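Local coordinates for methionine-binding protein (Coxiella burnetii, PDB 3TQW), which binds methionine and is probably the periplasmic substrate-binding component of an ABC transporter, of the NlpA lipoprotein family, at residues K22-A25 / L26-G30; L64-Q67 / I68-G72; S160-L163 / G164-L168. One frame throughout, in Å; residues are numbered along the deposited sequence. Where two conformers were deposited one is given.

Contact 1: K22-A25 / L26-G30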
loop_
_atom_site.group_PDB
_atom_site.type_symbol
_atom_site.label_atom_id
_atom_site.label_comp_id
_atom_site.label_asym_id
_atom_site.label_seq_id
_atom_site.Cartn_x
_atom_site.Cartn_y
_atom_site.Cartn_z
ATOM N N LYS A 22 -1.910 19.266 -0.744
ATOM C CA LYS A 22 -1.038 20.410 -0.477
ATOM C C LYS A 22 -1.693 21.727 -0.882
ATOM O O LYS A 22 -1.546 22.747 -0.198
ATOM C CB LYS A 22 0.307 20.221 -1.197
ATOM C CG LYS A 22 1.104 21.500 -1.461
ATOM C CD LYS A 22 2.336 21.169 -2.317
ATOM C CE LYS A 22 3.026 22.418 -2.844
ATOM N NZ LYS A 22 3.775 23.130 -1.777
ATOM N N GLN A 23 -2.417 21.708 -1.996
ATOM C CA GLN A 23 -3.133 22.884 -2.453
ATOM C C GLN A 23 -4.249 23.236 -1.482
ATOM O O GLN A 23 -4.445 24.403 -1.144
ATOM C CB GLN A 23 -3.727 22.648 -3.840
ATOM C CG GLN A 23 -2.704 22.469 -4.941
ATOM C CD GLN A 23 -3.309 21.800 -6.166
ATOM O OE1 GLN A 23 -2.689 20.931 -6.787
ATOM N NE2 GLN A 23 -4.534 22.192 -6.506
ATOM N N VAL A 24 -4.999 22.223 -1.062
ATOM C CA VAL A 24 -6.060 22.416 -0.081
ATOM C C VAL A 24 -5.473 22.974 1.214
ATOM O O VAL A 24 -6.027 23.895 1.810
ATOM C CB VAL A 24 -6.797 21.093 0.208
ATOM C CG1 VAL A 24 -7.695 21.222 1.451
ATOM C CG2 VAL A 24 -7.613 20.673 -1.011
ATOM N N ALA A 25 -4.342 22.412 1.635
ATOM C CA ALA A 25 -3.682 22.847 2.859
ATOM C C ALA A 25 -3.403 24.349 2.811
ATOM O O ALA A 25 -3.670 25.067 3.776
ATOM C CB ALA A 25 -2.397 22.067 3.073
ATOM N N LEU A 26 -2.888 24.826 1.679
ATOM C CA LEU A 26 -2.550 26.241 1.548
ATOM C C LEU A 26 -3.796 27.106 1.421
ATOM O O LEU A 26 -3.943 28.107 2.130
ATOM C CB LEU A 26 -1.602 26.490 0.365
ATOM C CG LEU A 26 -1.186 27.956 0.166
ATOM C CD1 LEU A 26 -0.477 28.468 1.399
ATOM C CD2 LEU A 26 -0.303 28.145 -1.068
ATOM N N ASN A 27 -4.691 26.716 0.515
ATOM C CA ASN A 27 -5.865 27.530 0.200
ATOM C C ASN A 27 -6.903 27.590 1.313
ATOM O O ASN A 27 -7.552 28.616 1.496
ATOM C CB ASN A 27 -6.560 27.038 -1.078
ATOM C CG ASN A 27 -5.676 27.140 -2.309
ATOM O OD1 ASN A 27 -4.623 27.776 -2.286
ATOM N ND2 ASN A 27 -6.111 26.513 -3.401
ATOM N N ARG A 28 -7.058 26.493 2.047
ATOM C CA ARG A 28 -8.125 26.382 3.034
ATOM C C ARG A 28 -7.621 26.460 4.473
ATOM O O ARG A 28 -8.368 26.835 5.376
ATOM C CB ARG A 28 -8.904 25.078 2.831
ATOM C CG ARG A 28 -9.607 24.972 1.485
ATOM C CD ARG A 28 -10.767 25.951 1.387
ATOM N NE ARG A 28 -11.541 25.762 0.161
ATOM C CZ ARG A 28 -11.296 26.393 -0.984
ATOM N NH1 ARG A 28 -10.296 27.258 -1.069
ATOM N NH2 ARG A 28 -12.053 26.159 -2.048
ATOM N N TYR A 29 -6.362 26.095 4.689
ATOM C CA TYR A 29 -5.798 26.095 6.039
ATOM C C TYR A 29 -4.661 27.087 6.243
ATOM O O TYR A 29 -4.162 27.229 7.358
ATOM C CB TYR A 29 -5.306 24.697 6.433
ATOM C CG TYR A 29 -6.394 23.660 6.490
ATOM C CD1 TYR A 29 -6.898 23.093 5.327
ATOM C CD2 TYR A 29 -6.911 23.237 7.708
ATOM C CE1 TYR A 29 -7.895 22.136 5.374
ATOM C CE2 TYR A 29 -7.905 22.276 7.764
ATOM C CZ TYR A 29 -8.390 21.732 6.598
ATOM O OH TYR A 29 -9.379 20.786 6.653
ATOM N N GLY A 30 -4.241 27.754 5.175
ATOM C CA GLY A 30 -3.103 28.652 5.242
ATOM C C GLY A 30 -1.821 27.935 5.633
ATOM O O GLY A 30 -0.915 28.540 6.210
#
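Val-24 and Tyr-29 lie side by side near the end of an alpha-helix, and their apolar touch is Val-24 CG1 4.0 Å from Tyr-29 CE1. The ring gets there because Tyr-29 CG stands anti to its own carbonyl carbon (chi1 -63°), which turns it back along the preceding turn. Separately, the ring edge meets a carbonyl near the ring plane, Val-24 O, 3.7 Å from Tyr-29 CD1.

The backbone bonds are regular at first and then decay. Asn-27 N donates to Gln-23 O at 2.9 Å, and Arg-28 N to Val-24 O at 2.8 Å. The next bond, from Tyr-29 N to Ala-25 O, is weak, its N-H...O angle being 133°. Gly-30 then leaves the right-handed helical region, with positive phi, which marks a glycine-terminated helix end.

A third kind of contact is the close approach of an amide carbon to a carbonyl oxygen: Asn-27 CG sits 3.2 Å from Gln-23 O.

This end closes helix 13-29 of the beta-alpha-beta unit formed with strands 5-10 and 33-38. Ala-25 packs on Val-33, and Lys-22 NZ bonds to Val-33 O. Val-24 and Tyr-29 turn to helix 211-220, meeting Ala-219, Gln-215 and Ser-218.

Contact 2: L64-Q67 / I68-G72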
loop_
_atom_site.group_PDB
_atom_site.type_symbol
_atom_site.label_atom_id
_atom_site.label_comp_id
_atom_site.label_asym_id
_atom_site.label_seq_id
_atom_site.Cartn_x
_atom_site.Cartn_y
_atom_site.Cartn_z
ATOM N N LEU A 64 3.668 -0.360 9.333
ATOM C CA LEU A 64 4.258 0.498 10.358
ATOM C C LEU A 64 4.691 -0.312 11.577
ATOM O O LEU A 64 5.811 -0.167 12.070
ATOM C CB LEU A 64 3.258 1.579 10.780
ATOM C CG LEU A 64 3.704 2.497 11.915
ATOM C CD1 LEU A 64 5.063 3.121 11.597
ATOM C CD2 LEU A 64 2.650 3.582 12.176
ATOM N N LYS A 65 3.793 -1.163 12.059
ATOM C CA LYS A 65 4.090 -2.020 13.196
ATOM C C LYS A 65 5.279 -2.924 12.901
ATOM O O LYS A 65 6.137 -3.134 13.758
ATOM C CB LYS A 65 2.864 -2.860 13.569
ATOM C CG LYS A 65 1.689 -2.033 14.084
ATOM C CD LYS A 65 0.463 -2.902 14.337
ATOM C CE LYS A 65 -0.687 -2.081 14.917
ATOM N NZ LYS A 65 -1.940 -2.880 15.051
ATOM N N ALA A 66 5.331 -3.465 11.689
ATOM C CA ALA A 66 6.433 -4.350 11.322
ATOM C C ALA A 66 7.777 -3.612 11.307
ATOM O O ALA A 66 8.766 -4.102 11.860
ATOM C CB ALA A 66 6.158 -5.030 9.978
ATOM N N GLN A 67 7.821 -2.431 10.696
ATOM C CA GLN A 67 9.080 -1.685 10.657
ATOM C C GLN A 67 9.491 -1.134 12.030
ATOM O O GLN A 67 10.680 -1.018 12.319
ATOM C CB GLN A 67 9.094 -0.581 9.590
ATOM C CG GLN A 67 10.532 -0.111 9.300
ATOM C CD GLN A 67 10.672 0.841 8.123
ATOM O OE1 GLN A 67 9.775 1.632 7.828
ATOM N NE2 GLN A 67 11.832 0.784 7.458
ATOM N N ILE A 68 8.517 -0.813 12.875
ATOM C CA ILE A 68 8.818 -0.418 14.252
ATOM C C ILE A 68 9.475 -1.574 15.000
ATOM O O ILE A 68 10.433 -1.385 15.747
ATOM C CB ILE A 68 7.549 0.032 15.012
ATOM C CG1 ILE A 68 7.139 1.437 14.576
ATOM C CG2 ILE A 68 7.783 0.000 16.524
ATOM C CD1 ILE A 68 5.810 1.897 15.155
ATOM N N GLU A 69 8.960 -2.779 14.797
ATOM C CA GLU A 69 9.538 -3.946 15.452
ATOM C C GLU A 69 10.978 -4.180 14.982
ATOM O O GLU A 69 11.831 -4.608 15.760
ATOM C CB GLU A 69 8.671 -5.181 15.211
ATOM C CG GLU A 69 9.278 -6.478 15.715
ATOM C CD GLU A 69 9.442 -6.504 17.227
ATOM O OE1 GLU A 69 8.642 -5.843 17.928
ATOM O OE2 GLU A 69 10.371 -7.184 17.716
HETATM N N MSE A 70 11.239 -3.891 13.710
HETATM C CA MSE A 70 12.561 -4.088 13.126
HETATM C C MSE A 70 13.562 -3.023 13.554
HETATM O O MSE A 70 14.728 -3.324 13.824
HETATM C CB MSE A 70 12.471 -4.060 11.602
HETATM C CG MSE A 70 12.123 -5.379 10.957
HETATM SE SE MSE A 70 12.105 -5.161 9.018
HETATM C CE MSE A 70 10.185 -4.931 8.766
ATOM N N ARG A 71 13.100 -1.779 13.590
ATOM C CA ARG A 71 13.992 -0.625 13.717
ATOM C C ARG A 71 13.840 0.171 15.018
ATOM O O ARG A 71 14.749 0.901 15.402
ATOM C CB ARG A 71 13.816 0.324 12.520
ATOM C CG ARG A 71 13.864 -0.354 11.154
ATOM C CD ARG A 71 15.231 -0.958 10.866
ATOM N NE ARG A 71 16.273 0.058 10.721
ATOM C CZ ARG A 71 16.599 0.639 9.571
ATOM N NH1 ARG A 71 15.961 0.317 8.453
ATOM N NH2 ARG A 71 17.564 1.548 9.537
ATOM N N GLY A 72 12.699 0.042 15.685
ATOM C CA GLY A 72 12.507 0.689 16.973
ATOM C C GLY A 72 12.077 2.146 16.893
ATOM O O GLY A 72 12.171 2.877 17.878
HETATM O O HOH W 1 13.476 -1.666 7.770
#
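Leu-64 meets Ile-68 one turn further along helix 61-71, whose C-terminal end is Gly-72 with positive phi. Leu-64 O accepts from Ile-68 N at 2.9 Å, and the side chains cross obliquely, Leu-64 CD1 lying 3.8 Å from Ile-68 CD1. With CG1 of Ile-68 anti to the carbonyl carbon (chi1 -76°), the longer branch runs back over the preceding turn, bringing CG1 to 3.3 Å from Leu-64 O.

Lys-65 takes part through its backbone, its O receiving Glu-69 N at 3.0 Å. Ala-66 O likewise accepts from Met-70 N. The methyl CE of Met-70, a selenomethionine, curls toward Ala-66 CB, but two conformers were modelled, so that touch is doubtful.

Gln-67 meets Arg-71 by backbone bond, aliphatic contact and shared water. Its O takes the Arg-71 N-H at 2.8 Å, and the side chains run alongside, pointing the same way, Gln-67 CG 3.8 Å from Arg-71 CG, with the amide and guanidinium planes 70° apart. Asn-45 ND2 and Asn-42 O hold the two ends of the amide, fixing its rotation. A water at the guanidinium edge accepts from both groups, 3.0 Å from Gln-67 NE2 and 3.3 Å from Arg-71 NH1.

Contact 3: S160-L163 / G164-L168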
loop_
_atom_site.group_PDB
_atom_site.type_symbol
_atom_site.label_atom_id
_atom_site.label_comp_id
_atom_site.label_asym_id
_atom_site.label_seq_id
_atom_site.Cartn_x
_atom_site.Cartn_y
_atom_site.Cartn_z
ATOM N N SER A 160 5.569 -5.261 -10.647
ATOM C CA SER A 160 4.889 -4.887 -11.886
ATOM C C SER A 160 5.662 -5.280 -13.147
ATOM O O SER A 160 5.081 -5.379 -14.223
ATOM C CB SER A 160 4.551 -3.395 -11.908
ATOM O OG SER A 160 5.709 -2.600 -12.080
ATOM N N ARG A 161 6.966 -5.498 -13.002
ATOM C CA ARG A 161 7.812 -5.864 -14.133
ATOM C C ARG A 161 8.046 -7.371 -14.195
ATOM O O ARG A 161 8.813 -7.850 -15.030
ATOM C CB ARG A 161 9.149 -5.120 -14.072
ATOM C CG ARG A 161 9.068 -3.653 -14.475
ATOM C CD ARG A 161 10.350 -2.896 -14.150
ATOM N NE ARG A 161 10.354 -1.546 -14.714
ATOM C CZ ARG A 161 9.770 -0.492 -14.148
ATOM N NH1 ARG A 161 9.124 -0.622 -12.996
ATOM N NH2 ARG A 161 9.827 0.696 -14.736
ATOM N N SER A 162 7.374 -8.113 -13.319
ATOM C CA SER A 162 7.567 -9.556 -13.228
ATOM C C SER A 162 6.581 -10.340 -14.089
ATOM O O SER A 162 6.744 -11.543 -14.286
ATOM C CB SER A 162 7.461 -10.025 -11.772
ATOM O OG SER A 162 6.114 -10.020 -11.320
ATOM N N LEU A 163 5.571 -9.653 -14.609
ATOM C CA LEU A 163 4.442 -10.321 -15.253
ATOM C C LEU A 163 4.796 -11.071 -16.530
ATOM O O LEU A 163 3.978 -11.819 -17.057
ATOM C CB LEU A 163 3.306 -9.331 -15.513
ATOM C CG LEU A 163 2.611 -8.827 -14.248
ATOM C CD1 LEU A 163 1.510 -7.845 -14.601
ATOM C CD2 LEU A 163 2.051 -10.003 -13.454
ATOM N N GLY A 164 6.009 -10.873 -17.030
ATOM C CA GLY A 164 6.477 -11.644 -18.165
ATOM C C GLY A 164 7.074 -12.965 -17.718
ATOM O O GLY A 164 7.267 -13.874 -18.524
ATOM N N ASP A 165 7.355 -13.075 -16.423
ATOM C CA ASP A 165 8.071 -14.230 -15.885
ATOM C C ASP A 165 7.257 -15.045 -14.883
ATOM O O ASP A 165 7.669 -16.132 -14.485
ATOM C CB ASP A 165 9.379 -13.781 -15.230
ATOM C CG ASP A 165 10.331 -13.130 -16.216
ATOM O OD1 ASP A 165 10.424 -13.615 -17.364
ATOM O OD2 ASP A 165 10.983 -12.133 -15.844
ATOM N N VAL A 166 6.116 -14.520 -14.456
ATOM C CA VAL A 166 5.265 -15.272 -13.541
ATOM C C VAL A 166 3.862 -15.358 -14.107
ATOM O O VAL A 166 3.516 -14.634 -15.037
ATOM C CB VAL A 166 5.221 -14.640 -12.139
ATOM C CG1 VAL A 166 6.630 -14.582 -11.547
ATOM C CG2 VAL A 166 4.600 -13.243 -12.206
ATOM N N ASP A 167 3.057 -16.249 -13.543
ATOM C CA ASP A 167 1.714 -16.470 -14.047
ATOM C C ASP A 167 0.693 -15.559 -13.384
ATOM O O ASP A 167 -0.387 -15.340 -13.924
ATOM C CB ASP A 167 1.337 -17.937 -13.863
ATOM C CG ASP A 167 2.311 -18.863 -14.555
ATOM O OD1 ASP A 167 2.306 -18.877 -15.799
ATOM O OD2 ASP A 167 3.096 -19.549 -13.866
ATOM N N LEU A 168 1.052 -15.025 -12.220
ATOM C CA LEU A 168 0.139 -14.222 -11.410
ATOM C C LEU A 168 0.956 -13.440 -10.391
ATOM O O LEU A 168 1.940 -13.952 -9.859
ATOM C CB LEU A 168 -0.843 -15.133 -10.668
ATOM C CG LEU A 168 -2.059 -14.473 -10.013
ATOM C CD1 LEU A 168 -3.019 -13.993 -11.097
ATOM C CD2 LEU A 168 -2.759 -15.435 -9.060
HETATM O O HOH W 2 8.755 -10.102 -16.648
HETATM O O HOH W 3 1.782 -12.680 -16.008
#
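Ser-162 O is gripped by two backbone N-H groups from the following residues. The bond from Asp-165 N is short and fairly straight, 2.7 Å with an N-H...O angle of 158°, although its donor stands 40° above the carbonyl plane. The second, from Val-166 N at 3.0 Å, is weak. Between Ser-162 and Asp-165, Leu-163 and Gly-164 have the backbone angles of a type I beta-turn.

Val-166 closes against the start of the turn. Its CG2 lies between the backbone N and the carbonyl carbon, and this puts the methyl 3.4 Å from Ser-162 O and 3.7 Å from Ser-162 OG. The hydroxyl itself is bonded to Leu-159 O. Leu-163 adds a looser apolar touch to the same methyl.

Water spans the chain at two places. One molecule donates to Leu-163 O at 2.6 Å and to Val-166 O at 2.8 Å, joining carbonyls that cannot bond to each other. Another donates to Arg-161 O and makes weak bonds to Gly-164 N and Asp-165 OD2.

Ser-162 and Val-166 both pack on Ala-106 of strand 104-108. The arrangement is a type I turn in the connection leading to strand 168-171, which pairs in parallel with strand 104-108 in a mixed sheet.

In the fold
The three contacts follow in series along the chain and none touches another. Contacts 1 and 2 belong to helices associated with the six-stranded sheet, their centres 32 Å apart; contact 3 precedes a strand of the five-stranded sheet. Contacts 1 and 3 lie on opposite sides of the chain's centre, 41 Å between centres and about 25 Å between nearest atoms. Contact 2 comes nearer to contact 3, at 29 Å between centres. It also has the clearest relation to the ligand: the Gln-67 side chain is about 8 Å from bound methionine, and Tyr-63, the residue before its first segment, lines the pocket. No residue of the three contacts is itself among the pocket residues.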